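Local coordinates for 4-hydroxy-tetrahydrodipicolinate synthase (Methylacidiphilum fumariolicum SolV, PDB 6T3T), which probably catalyses the condensation of pyruvate with L-aspartate-beta-semialdehyde to 4-hydroxy-tetrahydrodipicolinate, a step of lysine biosynthesis, at residues G38-V42 and L59-T63; S81-I86 and H118-I122; T192-S197 and L218-Y222. All blocks are in the same frame, centred on the assembly; numbering follows the deposited sequence.

Contact 1 of 3, residues G38-V42 and L59-T63; sequences GIVPV and LVRLT
Residues 38-42 hold barrel strand 38-40 and the start of the loop after it, and residues 59-63 are a turn of the helix that follows, laid over the strand's outer side as in the beta-alpha-beta units of a TIM barrel. Gly-38 to Val-40 are extended. Ile-39 (chi1 m) points its CB at the helix and sets CG2 4.1 Å from Thr-63 CG2, whereas Val-40 points away. Pro-41, still extended (phi/psi -81/153), lies with its CA 6.2 Å from that of Val-60; its CB is 3.8 Å from Thr-63 OG1, and its CG 4.4 Å from Val-60 CG2. At Val-42 the backbone turns into left-handed helical space (51/50), and the side chain (chi1 m) reaches both Leu-59, CG1 to CB 3.4 Å, and Val-60, CG2 to CG2 3.6 Å. No hydrogen bond crosses: Thr-63 OG1 donates to Leu-59 O (2.8 Å) within its own helix, so the hydroxyl can lie against the Pro-41 ring with its proton already used, and the cohesion is essentially hydrophobic.

Contact 2 of 3, residues S81-I86 and H118-I122; sequences STAEAI and HFSAI
Two neighbouring helices of the barrel's outer layer run side by side in nearly the same direction, their axes 9.6 Å apart at closest approach and crossing at -31°. The CA atoms pair Thr-82 with His-118 (5.7 Å) and Ile-86 with Ile-122 (5.4 Å). Ser-81 is the N-cap of the first helix: with chi1 t its OG accepts from Glu-84 N at 3.2 Å. One residue on, Thr-82 (chi1 m) makes the polar link between the segments, a short 2.6 Å hydrogen bond between its OG1 and His-118 ND1. The histidine, chi1 t and chi2 86°, extends its ring toward the start of the first helix, so that the hydroxyl meets the ring edge near its plane. Thr-82 CG2 meanwhile rests 4.0 Å from Ala-121 CB. A turn further along, the interface becomes apolar: Ile-122 (m, t) brings CD1 to 3.6 Å from Ala-85 CB and CG1 to 4.0 Å from CG1 of Ile-86, itself m, t. The small Ala-85 and Ala-121 both point at the partner segment, leaving room for the isoleucines. Beneath the pair, Ile-122 touches Leu-102 of strand 99-103; Phe-119, its CA-to-CB bond pointing away from 81-86, packs on the same Leu-102 and on Leu-151 of helix 145-154. At the Ser-81 end, Leu-269 and Pro-270 of a second subunit pack on Thr-82 and His-118.

Contact 3 of 3, residues T192-S197 and L218-Y222; sequences TLPFLS and LVRLY
Helix 192-197 and the turn 218-222 of helix 212-223 follow the last two strands of the barrel and lie next to each other on its outside, axes 10.3 Å apart at closest approach and crossing at -25°. In register, the CA of Leu-193 is 7.4 Å from that of Val-219, and the CA of Leu-196 is 7.2 Å from that of Tyr-222. The main bump is Tyr-222: chi1 t carries its ring across the gap into a hollow formed by Leu-193, Leu-196 and Ser-197. Leu-193 CD1 presses to 3.3 Å from Tyr-222 CD1, Leu-196 CD2 lies 3.6 Å from Tyr-222 CB, and Ser-197 CB is 3.4 Å from Tyr-222 OH. In return Leu-196 pushes toward the second helix, CD2 4.1 Å from Val-219 CA. At the N-terminal end Thr-192 CG2 fits between Val-219 CG2 (3.9 Å) and Leu-218 CD2 (4.2 Å). No direct hydrogen bond joins the segments, but one water bridges them, donating to Ser-197 O (2.7 Å) and accepting from Tyr-222 OH (2.9 Å). Below, Thr-192 and Val-219 both rest on Val-203 of strand 202-205. Leu-193 and Tyr-222 also touch helix 227-243, through His-234 and Pro-227, and a third subunit packs against the same region, its Ser-197 on Leu-193 and its Pro-227 on Tyr-222.

How the contacts relate
From the N terminus the contacts close one after another, none nested in or crossing another. Contact 1 closes a loop of 16 residues inside one beta-alpha-beta unit, seating helix 53-67 against strand 38-40. Contact 2 spans 31 residues, including strand 99-103, and joins two successive outer helices; contact 3 does the same over 20 residues around strand 202-205, near the end of the eight-stranded barrel. Thus one contact binds helix to barrel wall and two bind helix to helix. Contacts 2 and 3 lie on opposite sides of the chain's centre, their own centres about 32 Å apart, and face different subunits of the tetramer, whereas contact 1 touches no other chain.

Contact 1 of 3, residues G38-V42 and L59-T63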
loop_
_atom_site.group_PDB
_atom_site.type_symbol
_atom_site.label_atom_id
_atom_site.label_comp_id
_atom_site.label_asym_id
_atom_site.label_seq_id
_atom_site.Cartn_x
_atom_site.Cartn_y
_atom_site.Cartn_z
ATOM N N GLY A 38 18.140 -24.515 -17.037
ATOM C CA GLY A 38 17.888 -23.717 -18.220
ATOM C C GLY A 38 18.246 -22.272 -17.978
ATOM O O GLY A 38 18.608 -21.870 -16.868
ATOM N N ILE A 39 18.117 -21.487 -19.044
ATOM C CA ILE A 39 18.552 -20.096 -19.086
ATOM C C ILE A 39 17.385 -19.229 -19.551
ATOM O O ILE A 39 16.652 -19.602 -20.473
ATOM C CB ILE A 39 19.766 -19.931 -20.039
ATOM C CG1 ILE A 39 20.912 -20.875 -19.642
ATOM C CG2 ILE A 39 20.246 -18.470 -20.095
ATOM C CD1 ILE A 39 21.626 -20.495 -18.346
ATOM N N VAL A 40 17.217 -18.072 -18.921
ATOM C CA VAL A 40 16.299 -17.040 -19.396
ATOM C C VAL A 40 17.124 -15.845 -19.857
ATOM O O VAL A 40 17.514 -15.007 -19.038
ATOM C CB VAL A 40 15.310 -16.623 -18.308
ATOM C CG1 VAL A 40 14.503 -15.445 -18.788
ATOM C CG2 VAL A 40 14.427 -17.776 -17.943
ATOM N N PRO A 41 17.446 -15.739 -21.135
ATOM C CA PRO A 41 18.180 -14.565 -21.608
ATOM C C PRO A 41 17.235 -13.402 -21.835
ATOM O O PRO A 41 16.050 -13.590 -22.111
ATOM C CB PRO A 41 18.803 -15.047 -22.924
ATOM C CG PRO A 41 17.780 -16.048 -23.449
ATOM C CD PRO A 41 17.089 -16.659 -22.232
ATOM N N VAL A 42 17.790 -12.196 -21.710
ATOM C CA VAL A 42 17.161 -10.907 -22.013
ATOM C C VAL A 42 15.791 -10.726 -21.365
ATOM O O VAL A 42 14.829 -10.292 -22.019
ATOM C CB VAL A 42 17.093 -10.671 -23.545
ATOM C CG1 VAL A 42 18.480 -10.789 -24.132
ATOM C CG2 VAL A 42 16.138 -11.628 -24.274
ATOM N N LEU A 59 21.468 -11.464 -28.517
ATOM C CA LEU A 59 21.726 -12.132 -27.242
ATOM C C LEU A 59 21.017 -13.474 -27.190
ATOM O O LEU A 59 21.596 -14.476 -26.739
ATOM C CB LEU A 59 21.271 -11.251 -26.074
ATOM C CG LEU A 59 22.309 -10.306 -25.457
ATOM C CD1 LEU A 59 21.621 -9.114 -24.819
ATOM C CD2 LEU A 59 23.205 -11.024 -24.421
ATOM N N VAL A 60 19.793 -13.536 -27.728
ATOM C CA VAL A 60 19.082 -14.806 -27.732
ATOM C C VAL A 60 19.765 -15.797 -28.665
ATOM O O VAL A 60 19.927 -16.978 -28.330
ATOM C CB VAL A 60 17.612 -14.596 -28.113
ATOM C CG1 VAL A 60 16.890 -15.966 -28.244
ATOM C CG2 VAL A 60 16.974 -13.729 -27.077
ATOM N N ARG A 61 20.224 -15.323 -29.818
ATOM C CA ARG A 61 20.905 -16.201 -30.761
ATOM C C ARG A 61 22.218 -16.710 -30.187
ATOM O O ARG A 61 22.539 -17.898 -30.318
ATOM C CB ARG A 61 21.142 -15.484 -32.091
ATOM C CG ARG A 61 21.501 -16.426 -33.231
ATOM C CD ARG A 61 21.188 -15.763 -34.551
ATOM N NE ARG A 61 21.393 -14.332 -34.423
ATOM C CZ ARG A 61 20.625 -13.407 -34.997
ATOM N NH1 ARG A 61 19.564 -13.767 -35.721
ATOM N NH2 ARG A 61 20.910 -12.122 -34.806
ATOM N N LEU A 62 23.011 -15.813 -29.589
ATOM C CA LEU A 62 24.284 -16.220 -29.004
ATOM C C LEU A 62 24.083 -17.253 -27.914
ATOM O O LEU A 62 24.834 -18.230 -27.830
ATOM C CB LEU A 62 24.999 -15.017 -28.410
ATOM C CG LEU A 62 25.698 -14.127 -29.409
ATOM C CD1 LEU A 62 25.954 -12.777 -28.744
ATOM C CD2 LEU A 62 26.984 -14.797 -29.875
ATOM N N THR A 63 23.084 -17.031 -27.054
ATOM C CA THR A 63 22.766 -17.985 -26.004
ATOM C C THR A 63 22.428 -19.348 -26.602
ATOM O O THR A 63 22.943 -20.370 -26.151
ATOM C CB THR A 63 21.619 -17.458 -25.134
ATOM O OG1 THR A 63 21.978 -16.185 -24.572
ATOM C CG2 THR A 63 21.296 -18.442 -24.008
#

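Contact 2 of 3, residues S81-I86 and H118-I122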
loop_
_atom_site.group_PDB
_atom_site.type_symbol
_atom_site.label_atom_id
_atom_site.label_comp_id
_atom_site.label_asym_id
_atom_site.label_seq_id
_atom_site.Cartn_x
_atom_site.Cartn_y
_atom_site.Cartn_z
ATOM N N SER A 81 3.368 -3.955 -25.821
ATOM C CA SER A 81 2.686 -4.006 -27.107
ATOM C C SER A 81 2.503 -5.464 -27.504
ATOM O O SER A 81 3.492 -6.201 -27.671
ATOM C CB SER A 81 3.479 -3.270 -28.181
ATOM O OG SER A 81 2.995 -3.639 -29.466
ATOM N N THR A 82 1.243 -5.872 -27.666
ATOM C CA THR A 82 0.960 -7.247 -28.049
ATOM C C THR A 82 1.614 -7.582 -29.384
ATOM O O THR A 82 2.202 -8.650 -29.541
ATOM C CB THR A 82 -0.551 -7.454 -28.095
ATOM O OG1 THR A 82 -1.115 -7.067 -26.829
ATOM C CG2 THR A 82 -0.926 -8.895 -28.417
ATOM N N ALA A 83 1.544 -6.667 -30.354
ATOM C CA ALA A 83 2.178 -6.927 -31.645
ATOM C C ALA A 83 3.684 -7.122 -31.507
ATOM O O ALA A 83 4.245 -8.060 -32.080
ATOM C CB ALA A 83 1.864 -5.787 -32.617
ATOM N N GLU A 84 4.356 -6.267 -30.727
ATOM C CA GLU A 84 5.802 -6.414 -30.584
ATOM C C GLU A 84 6.169 -7.705 -29.866
ATOM O O GLU A 84 7.218 -8.296 -30.160
ATOM C CB GLU A 84 6.431 -5.238 -29.855
ATOM C CG GLU A 84 7.949 -5.354 -29.922
ATOM C CD GLU A 84 8.704 -4.294 -29.121
ATOM O OE1 GLU A 84 8.114 -3.673 -28.210
ATOM O OE2 GLU A 84 9.904 -4.071 -29.430
ATOM N N ALA A 85 5.348 -8.126 -28.889
ATOM C CA ALA A 85 5.589 -9.399 -28.216
ATOM C C ALA A 85 5.441 -10.565 -29.191
ATOM O O ALA A 85 6.208 -11.528 -29.145
ATOM C CB ALA A 85 4.638 -9.562 -27.020
ATOM N N ILE A 86 4.445 -10.499 -30.071
ATOM C CA ILE A 86 4.283 -11.530 -31.092
ATOM C C ILE A 86 5.514 -11.583 -31.985
ATOM O O ILE A 86 6.080 -12.655 -32.239
ATOM C CB ILE A 86 3.001 -11.265 -31.902
ATOM C CG1 ILE A 86 1.771 -11.652 -31.080
ATOM C CG2 ILE A 86 3.054 -11.971 -33.281
ATOM C CD1 ILE A 86 0.452 -11.189 -31.726
ATOM N N HIS A 118 -4.241 -10.252 -24.537
ATOM C CA HIS A 118 -2.827 -10.085 -24.861
ATOM C C HIS A 118 -2.122 -11.438 -24.889
ATOM O O HIS A 118 -1.480 -11.812 -25.880
ATOM C CB HIS A 118 -2.175 -9.156 -23.837
ATOM C CG HIS A 118 -0.686 -9.068 -23.926
ATOM N ND1 HIS A 118 -0.045 -8.195 -24.780
ATOM C CD2 HIS A 118 0.291 -9.698 -23.226
ATOM C CE1 HIS A 118 1.262 -8.301 -24.609
ATOM N NE2 HIS A 118 1.491 -9.200 -23.667
ATOM N N PHE A 119 -2.218 -12.178 -23.794
ATOM C CA PHE A 119 -1.510 -13.449 -23.721
ATOM C C PHE A 119 -2.123 -14.478 -24.673
ATOM O O PHE A 119 -1.384 -15.218 -25.336
ATOM C CB PHE A 119 -1.480 -13.961 -22.274
ATOM C CG PHE A 119 -0.531 -13.177 -21.358
ATOM C CD1 PHE A 119 0.840 -13.186 -21.584
ATOM C CD2 PHE A 119 -1.010 -12.464 -20.266
ATOM C CE1 PHE A 119 1.717 -12.482 -20.753
ATOM C CE2 PHE A 119 -0.126 -11.750 -19.416
ATOM C CZ PHE A 119 1.233 -11.748 -19.687
ATOM N N SER A 120 -3.460 -14.482 -24.836
ATOM C CA SER A 120 -4.068 -15.432 -25.774
ATOM C C SER A 120 -3.592 -15.188 -27.202
ATOM O O SER A 120 -3.307 -16.142 -27.934
ATOM C CB SER A 120 -5.588 -15.373 -25.731
ATOM O OG SER A 120 -6.077 -15.747 -24.462
ATOM N N ALA A 121 -3.497 -13.929 -27.609
ATOM C CA ALA A 121 -3.059 -13.623 -28.962
ATOM C C ALA A 121 -1.629 -14.088 -29.199
ATOM O O ALA A 121 -1.323 -14.604 -30.270
ATOM C CB ALA A 121 -3.185 -12.124 -29.233
ATOM N N ILE A 122 -0.739 -13.905 -28.204
ATOM C CA ILE A 122 0.652 -14.353 -28.332
ATOM C C ILE A 122 0.720 -15.875 -28.346
ATOM O O ILE A 122 1.410 -16.473 -29.178
ATOM C CB ILE A 122 1.534 -13.784 -27.202
ATOM C CG1 ILE A 122 1.486 -12.254 -27.167
ATOM C CG2 ILE A 122 2.998 -14.303 -27.366
ATOM C CD1 ILE A 122 1.931 -11.637 -25.810
#

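Contact 3 of 3, residues T192-S197 and L218-Y222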
loop_
_atom_site.group_PDB
_atom_site.type_symbol
_atom_site.label_atom_id
_atom_site.label_comp_id
_atom_site.label_asym_id
_atom_site.label_seq_id
_atom_site.Cartn_x
_atom_site.Cartn_y
_atom_site.Cartn_z
ATOM N N THR A 192 11.773 -18.427 -2.744
ATOM C CA THR A 192 11.758 -19.723 -3.417
ATOM C C THR A 192 11.363 -20.834 -2.450
ATOM O O THR A 192 10.428 -21.597 -2.720
ATOM C CB THR A 192 13.120 -20.023 -4.044
ATOM O OG1 THR A 192 13.334 -19.156 -5.142
ATOM C CG2 THR A 192 13.236 -21.465 -4.522
ATOM N N LEU A 193 12.039 -20.918 -1.294
ATOM C CA LEU A 193 11.733 -22.017 -0.379
ATOM C C LEU A 193 10.293 -22.001 0.115
ATOM O O LEU A 193 9.647 -23.062 0.090
ATOM C CB LEU A 193 12.717 -22.030 0.795
ATOM C CG LEU A 193 12.361 -23.092 1.841
ATOM C CD1 LEU A 193 12.559 -24.479 1.267
ATOM C CD2 LEU A 193 13.228 -22.917 3.081
ATOM N N PRO A 194 9.738 -20.883 0.607
ATOM C CA PRO A 194 8.317 -20.915 0.989
ATOM C C PRO A 194 7.393 -21.153 -0.205
ATOM O O PRO A 194 6.320 -21.755 -0.031
ATOM C CB PRO A 194 8.092 -19.556 1.696
ATOM C CG PRO A 194 9.276 -18.694 1.358
ATOM C CD PRO A 194 10.402 -19.605 0.946
ATOM N N PHE A 195 7.780 -20.718 -1.409
ATOM C CA PHE A 195 6.976 -21.002 -2.597
ATOM C C PHE A 195 6.900 -22.504 -2.844
ATOM O O PHE A 195 5.822 -23.041 -3.099
ATOM C CB PHE A 195 7.538 -20.272 -3.821
ATOM C CG PHE A 195 6.989 -18.847 -4.019
ATOM C CD1 PHE A 195 6.578 -18.081 -2.960
ATOM C CD2 PHE A 195 6.876 -18.305 -5.287
ATOM C CE1 PHE A 195 6.094 -16.792 -3.153
ATOM C CE2 PHE A 195 6.384 -17.007 -5.487
ATOM C CZ PHE A 195 5.988 -16.264 -4.425
ATOM N N LEU A 196 8.050 -23.193 -2.771
ATOM C CA LEU A 196 8.121 -24.653 -2.889
ATOM C C LEU A 196 7.209 -25.376 -1.889
ATOM O O LEU A 196 6.567 -26.379 -2.224
ATOM C CB LEU A 196 9.572 -25.095 -2.646
ATOM C CG LEU A 196 10.561 -25.234 -3.806
ATOM C CD1 LEU A 196 10.381 -24.137 -4.848
ATOM C CD2 LEU A 196 11.963 -25.215 -3.247
ATOM N N SER A 197 7.168 -24.899 -0.640
ATOM C CA SER A 197 6.419 -25.602 0.400
ATOM C C SER A 197 4.919 -25.652 0.101
ATOM O O SER A 197 4.214 -26.542 0.595
ATOM C CB SER A 197 6.641 -24.927 1.753
ATOM O OG SER A 197 5.854 -23.749 1.833
ATOM N N LEU A 218 19.347 -25.935 -3.577
ATOM C CA LEU A 218 18.251 -25.554 -2.693
ATOM C C LEU A 218 16.933 -26.118 -3.200
ATOM O O LEU A 218 16.155 -26.707 -2.434
ATOM C CB LEU A 218 18.198 -24.033 -2.550
ATOM C CG LEU A 218 17.349 -23.409 -1.424
ATOM C CD1 LEU A 218 17.850 -22.023 -1.037
ATOM C CD2 LEU A 218 15.927 -23.288 -1.868
ATOM N N VAL A 219 16.673 -25.966 -4.499
ATOM C CA VAL A 219 15.406 -26.437 -5.051
ATOM C C VAL A 219 15.343 -27.965 -5.025
ATOM O O VAL A 219 14.331 -28.553 -4.631
ATOM C CB VAL A 219 15.198 -25.872 -6.466
ATOM C CG1 VAL A 219 13.967 -26.516 -7.135
ATOM C CG2 VAL A 219 15.019 -24.370 -6.379
ATOM N N ARG A 220 16.423 -28.627 -5.460
ATOM C CA ARG A 220 16.461 -30.089 -5.484
ATOM C C ARG A 220 16.250 -30.672 -4.089
ATOM O O ARG A 220 15.483 -31.620 -3.928
ATOM C CB ARG A 220 17.789 -30.583 -6.072
ATOM C CG ARG A 220 17.881 -30.445 -7.570
ATOM C CD ARG A 220 19.097 -31.180 -8.128
ATOM N NE ARG A 220 20.374 -30.573 -7.734
ATOM C CZ ARG A 220 20.833 -29.412 -8.193
ATOM N NH1 ARG A 220 20.109 -28.700 -9.054
ATOM N NH2 ARG A 220 22.015 -28.948 -7.791
ATOM N N LEU A 221 16.917 -30.104 -3.068
ATOM C CA LEU A 221 16.751 -30.575 -1.694
ATOM C C LEU A 221 15.285 -30.594 -1.288
ATOM O O LEU A 221 14.780 -31.601 -0.782
ATOM C CB LEU A 221 17.554 -29.703 -0.726
ATOM C CG LEU A 221 19.060 -30.004 -0.771
ATOM C CD1 LEU A 221 19.890 -28.858 -0.190
ATOM C CD2 LEU A 221 19.367 -31.330 -0.076
ATOM N N TYR A 222 14.561 -29.518 -1.569
ATOM C CA TYR A 222 13.163 -29.522 -1.173
ATOM C C TYR A 222 12.367 -30.534 -1.993
ATOM O O TYR A 222 11.566 -31.297 -1.438
ATOM C CB TYR A 222 12.547 -28.111 -1.266
ATOM C CG TYR A 222 11.367 -28.002 -0.322
ATOM C CD1 TYR A 222 11.558 -27.663 1.013
ATOM C CD2 TYR A 222 10.087 -28.331 -0.739
ATOM C CE1 TYR A 222 10.510 -27.611 1.894
ATOM C CE2 TYR A 222 9.015 -28.271 0.139
ATOM C CZ TYR A 222 9.236 -27.928 1.457
ATOM O OH TYR A 222 8.188 -27.880 2.358
HETATM O O HOH W 1 5.571 -28.647 1.520
#